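Local atomic coordinates of putative peptidase (Parabacteroides merdae, PDB entry 4L8K), a protein that is a putative peptidase of family S41 and therefore probably hydrolyses peptide bonds. Residues D38-N41 against L42-K45; D55-G58 against K59-A62; K93-Q96 against D97-G101; T291-D294 against I295-R299. All coordinates share one frame; numbering follows the deposited sequence.

How the interactions relate
The four contacts are local, each joining successive turns of one helix, forming two pairs far apart in space. Interactions 1 and 2, on the consecutive helices 33-43 and 50-61, have centres 11 Å apart and touch through Tyr40 and Val44; both lie within the Tricorn protease C1 domain. Interactions 3 and 4, on helices 93-100 and 292-296, are distant in sequence, yet their centres are 12 Å apart and Asn98 meets Gly298. Between the pairs, centres are 39 to 51 Å apart. Chain order is 1, 2, 3, 4. One pair thus belongs to the packing of N-terminal helices, with strand 70-72 beside helix 50-61, whereas the other joins late and early parts of the chain.

Interaction 1: D38-N41 against L42-K45; sequences DRYN and LLVK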
loop_
_atom_site.group_PDB
_atom_site.type_symbol
_atom_site.label_atom_id
_atom_site.label_comp_id
_atom_site.label_asym_id
_atom_site.label_seq_id
_atom_site.Cartn_x
_atom_site.Cartn_y
_atom_site.Cartn_z
ATOM N N ASP A 38 -0.119 -17.102 27.731
ATOM C CA ASP A 38 0.486 -17.518 29.008
ATOM C C ASP A 38 1.267 -16.388 29.666
ATOM O O ASP A 38 1.139 -16.192 30.873
ATOM C CB ASP A 38 1.393 -18.748 28.826
ATOM C CG ASP A 38 0.670 -19.987 28.341
ATOM O OD1 ASP A 38 -0.552 -20.097 28.588
ATOM O OD2 ASP A 38 1.327 -20.849 27.716
ATOM N N ARG A 39 2.041 -15.625 28.871
ATOM C CA ARG A 39 2.844 -14.517 29.390
ATOM C C ARG A 39 1.971 -13.344 29.869
ATOM O O ARG A 39 2.120 -12.892 31.003
ATOM C CB ARG A 39 3.841 -14.035 28.335
ATOM C CG ARG A 39 5.050 -14.954 28.235
ATOM C CD ARG A 39 6.150 -14.402 27.353
ATOM N NE ARG A 39 5.788 -14.428 25.935
ATOM C CZ ARG A 39 5.730 -13.358 25.150
ATOM N NH1 ARG A 39 6.017 -12.153 25.629
ATOM N NH2 ARG A 39 5.401 -13.485 23.877
ATOM N N TYR A 40 1.049 -12.874 29.012
ATOM C CA TYR A 40 0.193 -11.724 29.321
ATOM C C TYR A 40 -0.877 -12.044 30.366
ATOM O O TYR A 40 -1.337 -11.132 31.056
ATOM C CB TYR A 40 -0.415 -11.140 28.037
ATOM C CG TYR A 40 0.623 -10.357 27.260
ATOM C CD1 TYR A 40 1.531 -11.002 26.413
ATOM C CD2 TYR A 40 0.752 -8.981 27.426
ATOM C CE1 TYR A 40 2.517 -10.288 25.726
ATOM C CE2 TYR A 40 1.750 -8.267 26.768
ATOM C CZ TYR A 40 2.613 -8.923 25.900
ATOM O OH TYR A 40 3.572 -8.218 25.224
ATOM N N ASN A 41 -1.219 -13.327 30.529
ATOM C CA ASN A 41 -2.149 -13.802 31.551
ATOM C C ASN A 41 -1.612 -13.439 32.942
ATOM O O ASN A 41 -2.392 -13.036 33.810
ATOM C CB ASN A 41 -2.339 -15.317 31.425
ATOM C CG ASN A 41 -3.222 -15.932 32.468
ATOM O OD1 ASN A 41 -4.328 -15.476 32.723
ATOM N ND2 ASN A 41 -2.769 -17.014 33.059
ATOM N N LEU A 42 -0.268 -13.524 33.117
ATOM C CA LEU A 42 0.434 -13.230 34.372
ATOM C C LEU A 42 0.634 -11.740 34.582
ATOM O O LEU A 42 0.881 -11.309 35.714
ATOM C CB LEU A 42 1.809 -13.931 34.412
ATOM C CG LEU A 42 1.831 -15.464 34.252
ATOM C CD1 LEU A 42 3.233 -15.958 33.949
ATOM C CD2 LEU A 42 1.275 -16.165 35.476
ATOM N N LEU A 43 0.528 -10.951 33.509
ATOM C CA LEU A 43 0.757 -9.513 33.565
ATOM C C LEU A 43 -0.526 -8.699 33.789
ATOM O O LEU A 43 -0.480 -7.700 34.512
ATOM C CB LEU A 43 1.480 -9.032 32.285
ATOM C CG LEU A 43 2.903 -9.593 32.065
ATOM C CD1 LEU A 43 3.413 -9.280 30.698
ATOM C CD2 LEU A 43 3.866 -9.021 33.037
ATOM N N VAL A 44 -1.653 -9.110 33.190
ATOM C CA VAL A 44 -2.906 -8.370 33.334
ATOM C C VAL A 44 -3.545 -8.668 34.707
ATOM O O VAL A 44 -3.789 -9.824 35.043
ATOM C CB VAL A 44 -3.880 -8.635 32.162
ATOM C CG1 VAL A 44 -5.145 -7.799 32.305
ATOM C CG2 VAL A 44 -3.207 -8.384 30.805
ATOM N N LYS A 45 -3.783 -7.610 35.506
ATOM C CA LYS A 45 -4.427 -7.690 36.826
ATOM C C LYS A 45 -5.647 -6.786 36.853
ATOM O O LYS A 45 -5.590 -5.699 36.294
ATOM C CB LYS A 45 -3.459 -7.288 37.974
ATOM C CG LYS A 45 -2.041 -7.851 37.886
ATOM C CD LYS A 45 -1.970 -9.274 38.428
ATOM C CE LYS A 45 -0.588 -9.864 38.385
ATOM N NZ LYS A 45 -0.623 -11.352 38.429
#
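Leu42 folds back over the preceding turn of helix 33-43, its CG resting 3.5 Å from Asp38 O and its CD1 close to the same oxygen, so that the branched end covers a backbone carbonyl. The amide of Leu42 bonds to the carbonyl of Arg39, N to O 3.3 Å. At Leu43, CG is anti to the carbonyl carbon (chi1 -64°), a setting that lays it 3.6 Å from Arg39 O and brings Leu43 CD1 obliquely to the ring of Tyr40, offset toward its rim, 4.2 Å from Tyr40 CD2. Leu43 N reaches Tyr40 O at 3.1 Å. Val44 N takes the same oxygen at 3.0 Å, and Val44 CG2 packs against it as well. Two amides, three and four residues on, therefore grip Tyr40 O as the helix gives way to loop. Lys45 then curls its chain back, and its NZ donates to Leu42 O at 3.1 Å. Tyr40 and Val44 face inward, against Phe12 of helix 8-22 and Ile56 of helix 50-61. Glu63 holds both Arg39 and the Tyr40 hydroxyl, while Arg9 binds Asn41 OD1 and Val44 O, so this helix end is tied by polar bonds as well as packed against helices 8-22 and 50-61.

Interaction 2: D55-G58 against K59-A62; sequences DILG and KMLA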
loop_
_atom_site.group_PDB
_atom_site.type_symbol
_atom_site.label_atom_id
_atom_site.label_comp_id
_atom_site.label_asym_id
_atom_site.label_seq_id
_atom_site.Cartn_x
_atom_site.Cartn_y
_atom_site.Cartn_z
ATOM N N ASP A 55 -1.589 0.081 27.743
ATOM C CA ASP A 55 -0.171 -0.130 27.431
ATOM C C ASP A 55 0.190 -1.606 27.271
ATOM O O ASP A 55 0.890 -1.956 26.315
ATOM C CB ASP A 55 0.714 0.505 28.509
ATOM C CG ASP A 55 0.835 2.007 28.387
ATOM O OD1 ASP A 55 0.311 2.573 27.383
ATOM O OD2 ASP A 55 1.480 2.615 29.261
ATOM N N ILE A 56 -0.293 -2.471 28.187
ATOM C CA ILE A 56 -0.001 -3.901 28.167
ATOM C C ILE A 56 -0.681 -4.590 26.955
ATOM O O ILE A 56 -0.040 -5.419 26.293
ATOM C CB ILE A 56 -0.356 -4.544 29.539
ATOM C CG1 ILE A 56 0.743 -4.238 30.606
ATOM C CG2 ILE A 56 -0.669 -6.034 29.462
ATOM C CD1 ILE A 56 2.190 -4.713 30.298
ATOM N N LEU A 57 -1.944 -4.236 26.656
ATOM C CA LEU A 57 -2.642 -4.836 25.530
ATOM C C LEU A 57 -2.050 -4.388 24.194
ATOM O O LEU A 57 -1.982 -5.185 23.248
ATOM C CB LEU A 57 -4.158 -4.572 25.609
ATOM C CG LEU A 57 -4.940 -5.277 26.752
ATOM C CD1 LEU A 57 -6.466 -5.166 26.521
ATOM C CD2 LEU A 57 -4.504 -6.738 26.930
ATOM N N GLY A 58 -1.539 -3.162 24.161
ATOM C CA GLY A 58 -0.862 -2.627 22.984
ATOM C C GLY A 58 0.432 -3.379 22.722
ATOM O O GLY A 58 0.734 -3.712 21.571
ATOM N N LYS A 59 1.181 -3.688 23.805
ATOM C CA LYS A 59 2.430 -4.465 23.746
ATOM C C LYS A 59 2.155 -5.883 23.278
ATOM O O LYS A 59 2.954 -6.448 22.521
ATOM C CB LYS A 59 3.129 -4.496 25.108
ATOM C CG LYS A 59 4.041 -3.318 25.330
ATOM C CD LYS A 59 4.317 -3.065 26.819
ATOM C CE LYS A 59 4.997 -1.721 27.037
ATOM N NZ LYS A 59 6.400 -1.687 26.508
HETATM N N MSE A 60 1.005 -6.443 23.705
HETATM C CA MSE A 60 0.540 -7.774 23.297
HETATM C C MSE A 60 0.290 -7.811 21.802
HETATM O O MSE A 60 0.709 -8.766 21.155
HETATM C CB MSE A 60 -0.723 -8.181 24.048
HETATM C CG MSE A 60 -1.025 -9.653 23.901
HETATM SE SE MSE A 60 -2.619 -10.250 24.827
HETATM C CE MSE A 60 -3.941 -9.584 23.618
ATOM N N LEU A 61 -0.367 -6.762 21.241
ATOM C CA LEU A 61 -0.605 -6.717 19.793
ATOM C C LEU A 61 0.707 -6.523 19.044
ATOM O O LEU A 61 0.892 -7.135 18.003
ATOM C CB LEU A 61 -1.620 -5.638 19.384
ATOM C CG LEU A 61 -3.034 -5.744 19.982
ATOM C CD1 LEU A 61 -3.913 -4.658 19.404
ATOM C CD2 LEU A 61 -3.685 -7.115 19.704
ATOM N N ALA A 62 1.650 -5.760 19.620
ATOM C CA ALA A 62 2.952 -5.519 18.984
ATOM C C ALA A 62 3.808 -6.813 18.901
ATOM O O ALA A 62 4.795 -6.839 18.176
ATOM C CB ALA A 62 3.699 -4.414 19.704
#
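Lys59 runs back along the turn that precedes it, its aliphatic chain laid over the carbonyls of Asp55 and Ile56. CB starts between the two oxygens, 3.5 Å from Ile56 O and only slightly farther from Asp55 O. With CG anti to the carbonyl carbon (chi1 -87°), the next two methylenes follow a single oxygen: Lys59 CG and CD are each 3.6 Å from Asp55 O. CD also approaches the side chain of Ile56, 4.4 Å from its CD1. CE is the last carbon near Asp55 O, and there the chain bends, leading NZ away from the preceding turn. The same Asp55 O accepts the backbone N of Lys59 at 3.1 Å, so it is bonded from the amide and lined by methylenes. Met60, Leu61 and Ala62 continue the alpha-helical pattern, their amides bonding to Ile56 O, Leu57 O and Gly58 O in turn. On the buried side, the selenomethionine Met60 has its CB 3.3 Å from Leu57 O and bends at its last torsion, bringing CE to 4.4 Å from Leu57 CD2. Leu61 covers the same carbonyl, its CG 3.5 Å from Leu57 O. Leu57, Met60 and Leu61 press on Leu15, Phe12 and Met19 of helix 8-22, while Ile56, Lys59 and Met60 meet Tyr40 of helix 33-43; Leu71 of strand 70-72 adjoins Leu57 and Leu61, placing helix 50-61 between two helices and a strand.

Interaction 3: K93-Q96 against D97-G101; sequences KEIQ and DNYLG
Gln96 and Leu100 carry the close-packed side of this helical contact: Leu100 CD1 lies against the flat amide of Gln96, 3.7 Å from Gln96 CD. Gln96 O is held by two amides, Leu100 N at 2.9 Å and Tyr99 N. The Tyr99 ring turns its edge to the backbone, with CD1 3.4 Å from Ile95 O, and Ile95 CG2 packs 4.2 Å from Tyr99 CE1. Farther out, the Tyr99 hydroxyl bonds to Glu304, and Gln96 NE2 bonds to Tyr122.

The looser side is polar and watered. Lys93, with CG anti to its own amide nitrogen (chi1 170°) and bends at chi2 and chi4, swings NZ across to Asp97 OD1 at 2.8 Å, a salt bridge in which OD1 offers its syn lone pair. One water accepts from Lys93 NZ and donates to Asp97 OD2 at 2.6 Å; a second donates to both Asp97 OD1 and Gln96 OE1, linking the salt bridge to the buried amide. Replacing Asp97 by an alanine would probably leave the Lys93 ammonium without its charged mate and deprive both waters of an acceptor. Helix 93-100 is kinked near Asn98 and Tyr99 and is followed by Gly101, whose phi is positive and whose N bonds back to Asp97 O. The lysine-aspartate pair is a classic i to i+4 salt bridge, here on a helix that Lys93, Gln96 and Leu100 lay against strands 110-115 and 120-125 of the mixed sheet.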
loop_
_atom_site.group_PDB
_atom_site.type_symbol
_atom_site.label_atom_id
_atom_site.label_comp_id
_atom_site.label_asym_id
_atom_site.label_seq_id
_atom_site.Cartn_x
_atom_site.Cartn_y
_atom_site.Cartn_z
ATOM N N LYS A 93 8.241 16.233 -0.198
ATOM C CA LYS A 93 7.382 17.179 -0.910
ATOM C C LYS A 93 8.213 18.375 -1.441
ATOM O O LYS A 93 8.031 18.788 -2.586
ATOM C CB LYS A 93 6.252 17.641 0.047
ATOM C CG LYS A 93 5.381 18.809 -0.419
ATOM C CD LYS A 93 4.277 18.399 -1.406
ATOM C CE LYS A 93 3.281 19.510 -1.710
ATOM N NZ LYS A 93 3.923 20.783 -2.185
ATOM N N GLU A 94 9.153 18.884 -0.626
ATOM C CA GLU A 94 10.011 20.032 -0.968
ATOM C C GLU A 94 10.887 19.715 -2.195
ATOM O O GLU A 94 11.088 20.592 -3.035
ATOM C CB GLU A 94 10.883 20.460 0.237
ATOM C CG GLU A 94 10.079 20.886 1.459
ATOM C CD GLU A 94 9.443 19.823 2.352
ATOM O OE1 GLU A 94 9.717 18.607 2.176
ATOM O OE2 GLU A 94 8.663 20.228 3.246
ATOM N N ILE A 95 11.377 18.463 -2.318
ATOM C CA ILE A 95 12.173 18.050 -3.481
ATOM C C ILE A 95 11.219 17.842 -4.690
ATOM O O ILE A 95 11.542 18.242 -5.804
ATOM C CB ILE A 95 13.038 16.799 -3.171
ATOM C CG1 ILE A 95 14.133 17.070 -2.103
ATOM C CG2 ILE A 95 13.638 16.172 -4.445
ATOM C CD1 ILE A 95 15.315 17.999 -2.360
ATOM N N GLN A 96 10.036 17.259 -4.452
ATOM C CA GLN A 96 9.023 17.064 -5.479
ATOM C C GLN A 96 8.584 18.434 -6.100
ATOM O O GLN A 96 8.357 18.508 -7.316
ATOM C CB GLN A 96 7.828 16.304 -4.917
ATOM C CG GLN A 96 6.828 15.914 -6.002
ATOM C CD GLN A 96 5.503 15.498 -5.435
ATOM O OE1 GLN A 96 4.931 16.145 -4.549
ATOM N NE2 GLN A 96 4.990 14.399 -5.955
ATOM N N ASP A 97 8.524 19.512 -5.267
ATOM C CA ASP A 97 8.213 20.893 -5.696
ATOM C C ASP A 97 9.149 21.358 -6.816
ATOM O O ASP A 97 8.731 22.155 -7.647
ATOM C CB ASP A 97 8.294 21.896 -4.523
ATOM C CG ASP A 97 7.214 21.745 -3.459
ATOM O OD1 ASP A 97 6.140 21.200 -3.773
ATOM O OD2 ASP A 97 7.451 22.165 -2.304
ATOM N N ASN A 98 10.395 20.841 -6.869
ATOM C CA ASN A 98 11.346 21.201 -7.921
ATOM C C ASN A 98 10.958 20.625 -9.290
ATOM O O ASN A 98 11.406 21.135 -10.313
ATOM C CB ASN A 98 12.754 20.757 -7.547
ATOM C CG ASN A 98 13.291 21.476 -6.348
ATOM O OD1 ASN A 98 12.822 22.552 -5.994
ATOM N ND2 ASN A 98 14.282 20.890 -5.692
ATOM N N TYR A 99 10.141 19.579 -9.305
ATOM C CA TYR A 99 9.658 18.908 -10.506
ATOM C C TYR A 99 8.265 19.392 -10.872
ATOM O O TYR A 99 8.008 19.686 -12.043
ATOM C CB TYR A 99 9.665 17.372 -10.326
ATOM C CG TYR A 99 11.060 16.819 -10.103
ATOM C CD1 TYR A 99 11.627 16.795 -8.829
ATOM C CD2 TYR A 99 11.835 16.372 -11.171
ATOM C CE1 TYR A 99 12.932 16.344 -8.627
ATOM C CE2 TYR A 99 13.130 15.886 -10.973
ATOM C CZ TYR A 99 13.677 15.885 -9.699
ATOM O OH TYR A 99 14.957 15.430 -9.485
ATOM N N LEU A 100 7.364 19.478 -9.889
ATOM C CA LEU A 100 6.011 19.950 -10.159
ATOM C C LEU A 100 5.949 21.470 -10.333
ATOM O O LEU A 100 5.156 21.943 -11.138
ATOM C CB LEU A 100 5.019 19.488 -9.059
ATOM C CG LEU A 100 4.581 18.006 -9.122
ATOM C CD1 LEU A 100 3.806 17.611 -7.890
ATOM C CD2 LEU A 100 3.787 17.706 -10.395
ATOM N N GLY A 101 6.777 22.217 -9.609
ATOM C CA GLY A 101 6.761 23.677 -9.637
ATOM C C GLY A 101 5.422 24.247 -9.189
ATOM O O GLY A 101 4.740 23.672 -8.325
HETATM O O HOH W 1 5.622 22.223 -0.455
HETATM O O HOH W 2 5.097 18.842 -5.006
#

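Interaction 4: T291-D294 against I295-R299; sequences TGED and IMKGR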
loop_
_atom_site.group_PDB
_atom_site.type_symbol
_atom_site.label_atom_id
_atom_site.label_comp_id
_atom_site.label_asym_id
_atom_site.label_seq_id
_atom_site.Cartn_x
_atom_site.Cartn_y
_atom_site.Cartn_z
ATOM N N THR A 291 19.102 9.682 -2.257
ATOM C CA THR A 291 20.406 9.814 -1.622
ATOM C C THR A 291 20.550 11.158 -0.944
ATOM O O THR A 291 19.911 12.133 -1.347
ATOM C CB THR A 291 21.522 9.580 -2.629
ATOM O OG1 THR A 291 21.488 10.627 -3.588
ATOM C CG2 THR A 291 21.409 8.228 -3.302
ATOM N N GLY A 292 21.404 11.192 0.064
ATOM C CA GLY A 292 21.720 12.402 0.823
ATOM C C GLY A 292 22.301 13.512 -0.047
ATOM O O GLY A 292 21.952 14.680 0.146
ATOM N N GLU A 293 23.128 13.160 -1.063
ATOM C CA GLU A 293 23.714 14.143 -1.962
ATOM C C GLU A 293 22.695 14.633 -3.008
ATOM O O GLU A 293 22.834 15.752 -3.492
ATOM C CB GLU A 293 25.009 13.626 -2.635
ATOM C CG GLU A 293 24.863 12.403 -3.537
ATOM C CD GLU A 293 24.867 11.039 -2.865
ATOM O OE1 GLU A 293 24.845 10.961 -1.612
ATOM O OE2 GLU A 293 24.902 10.037 -3.613
ATOM N N ASP A 294 21.683 13.831 -3.358
ATOM C CA ASP A 294 20.673 14.316 -4.300
ATOM C C ASP A 294 19.755 15.353 -3.640
ATOM O O ASP A 294 19.334 16.290 -4.324
ATOM C CB ASP A 294 19.848 13.180 -4.924
ATOM C CG ASP A 294 20.480 12.645 -6.197
ATOM O OD1 ASP A 294 21.281 13.388 -6.825
ATOM O OD2 ASP A 294 20.100 11.539 -6.624
ATOM N N ILE A 295 19.461 15.190 -2.321
ATOM C CA ILE A 295 18.641 16.108 -1.524
ATOM C C ILE A 295 19.329 17.464 -1.531
ATOM O O ILE A 295 18.676 18.491 -1.765
ATOM C CB ILE A 295 18.437 15.557 -0.078
ATOM C CG1 ILE A 295 17.415 14.400 -0.072
ATOM C CG2 ILE A 295 18.049 16.674 0.934
ATOM C CD1 ILE A 295 17.429 13.506 1.209
HETATM N N MSE A 296 20.670 17.441 -1.316
HETATM C CA MSE A 296 21.523 18.630 -1.311
HETATM C C MSE A 296 21.557 19.322 -2.683
HETATM O O MSE A 296 21.857 20.510 -2.770
HETATM C CB MSE A 296 22.932 18.244 -0.880
HETATM C CG MSE A 296 22.995 17.839 0.568
HETATM SE SE MSE A 296 24.765 17.444 1.086
HETATM C CE MSE A 296 24.515 17.620 3.018
ATOM N N LYS A 297 21.252 18.584 -3.758
ATOM C CA LYS A 297 21.215 19.140 -5.117
ATOM C C LYS A 297 19.766 19.457 -5.531
ATOM O O LYS A 297 19.542 19.876 -6.658
ATOM C CB LYS A 297 21.859 18.183 -6.128
ATOM C CG LYS A 297 23.362 17.997 -5.952
ATOM C CD LYS A 297 23.872 16.941 -6.905
ATOM C CE LYS A 297 25.004 16.147 -6.298
ATOM N NZ LYS A 297 25.169 14.828 -6.953
ATOM N N GLY A 298 18.816 19.256 -4.607
ATOM C CA GLY A 298 17.372 19.425 -4.797
ATOM C C GLY A 298 16.780 18.409 -5.756
ATOM O O GLY A 298 15.745 18.673 -6.387
ATOM N N ARG A 299 17.442 17.233 -5.868
ATOM C CA ARG A 299 17.052 16.159 -6.794
ATOM C C ARG A 299 16.409 14.978 -6.100
ATOM O O ARG A 299 16.772 14.636 -4.968
ATOM C CB ARG A 299 18.286 15.645 -7.551
ATOM C CG ARG A 299 18.818 16.576 -8.623
ATOM C CD ARG A 299 20.251 16.196 -8.984
ATOM N NE ARG A 299 20.401 14.782 -9.368
ATOM C CZ ARG A 299 20.388 14.332 -10.620
ATOM N NH1 ARG A 299 20.226 15.171 -11.636
ATOM N NH2 ARG A 299 20.551 13.043 -10.867
HETATM O O HOH W 3 20.459 10.939 -9.080
HETATM O O HOH W 4 23.707 12.593 -7.038
#
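Ile295 N bonds to Thr291 O at 3.2 Å across the first turn of the short helix 292-296, and a Schellman motif closes the other end, where Gly298 takes positive phi, its N bonds to Ile295 O and Arg299 N meets Asp294 O at 2.6 Å. Thr291 is the N-cap, its OG1 accepting Asp294 N. The buried Asp294 joins both ends: Arg299, its chain bent at chi3 (54°), turns NE to Asp294 OD1 at 3.0 Å in a salt bridge, met from above the carboxylate plane, with the oxygen lying close to the guanidinium plane. Carboxylate and guanidinium are turned 49° against each other. One water spans Asp294 OD2 and Arg299 NH2, and another spans Asp294 OD1 and Lys297 NZ, 4.1 Å apart. Lys297 trails its methylenes past Glu293 O, with CG 3.4 Å away. A leucine in place of Arg299 would probably strip Asp294 OD1 of its salt-bridge partner and the water on Asp294 OD2 of its NH2 mate. Asp294 OD2 also bonds to Thr301, at the start of helix 301-311, and Ile295 packs on Tyr92 and Ile290. Gly298 O accepts Asn98 ND2, fastening this helix end to helix 93-100.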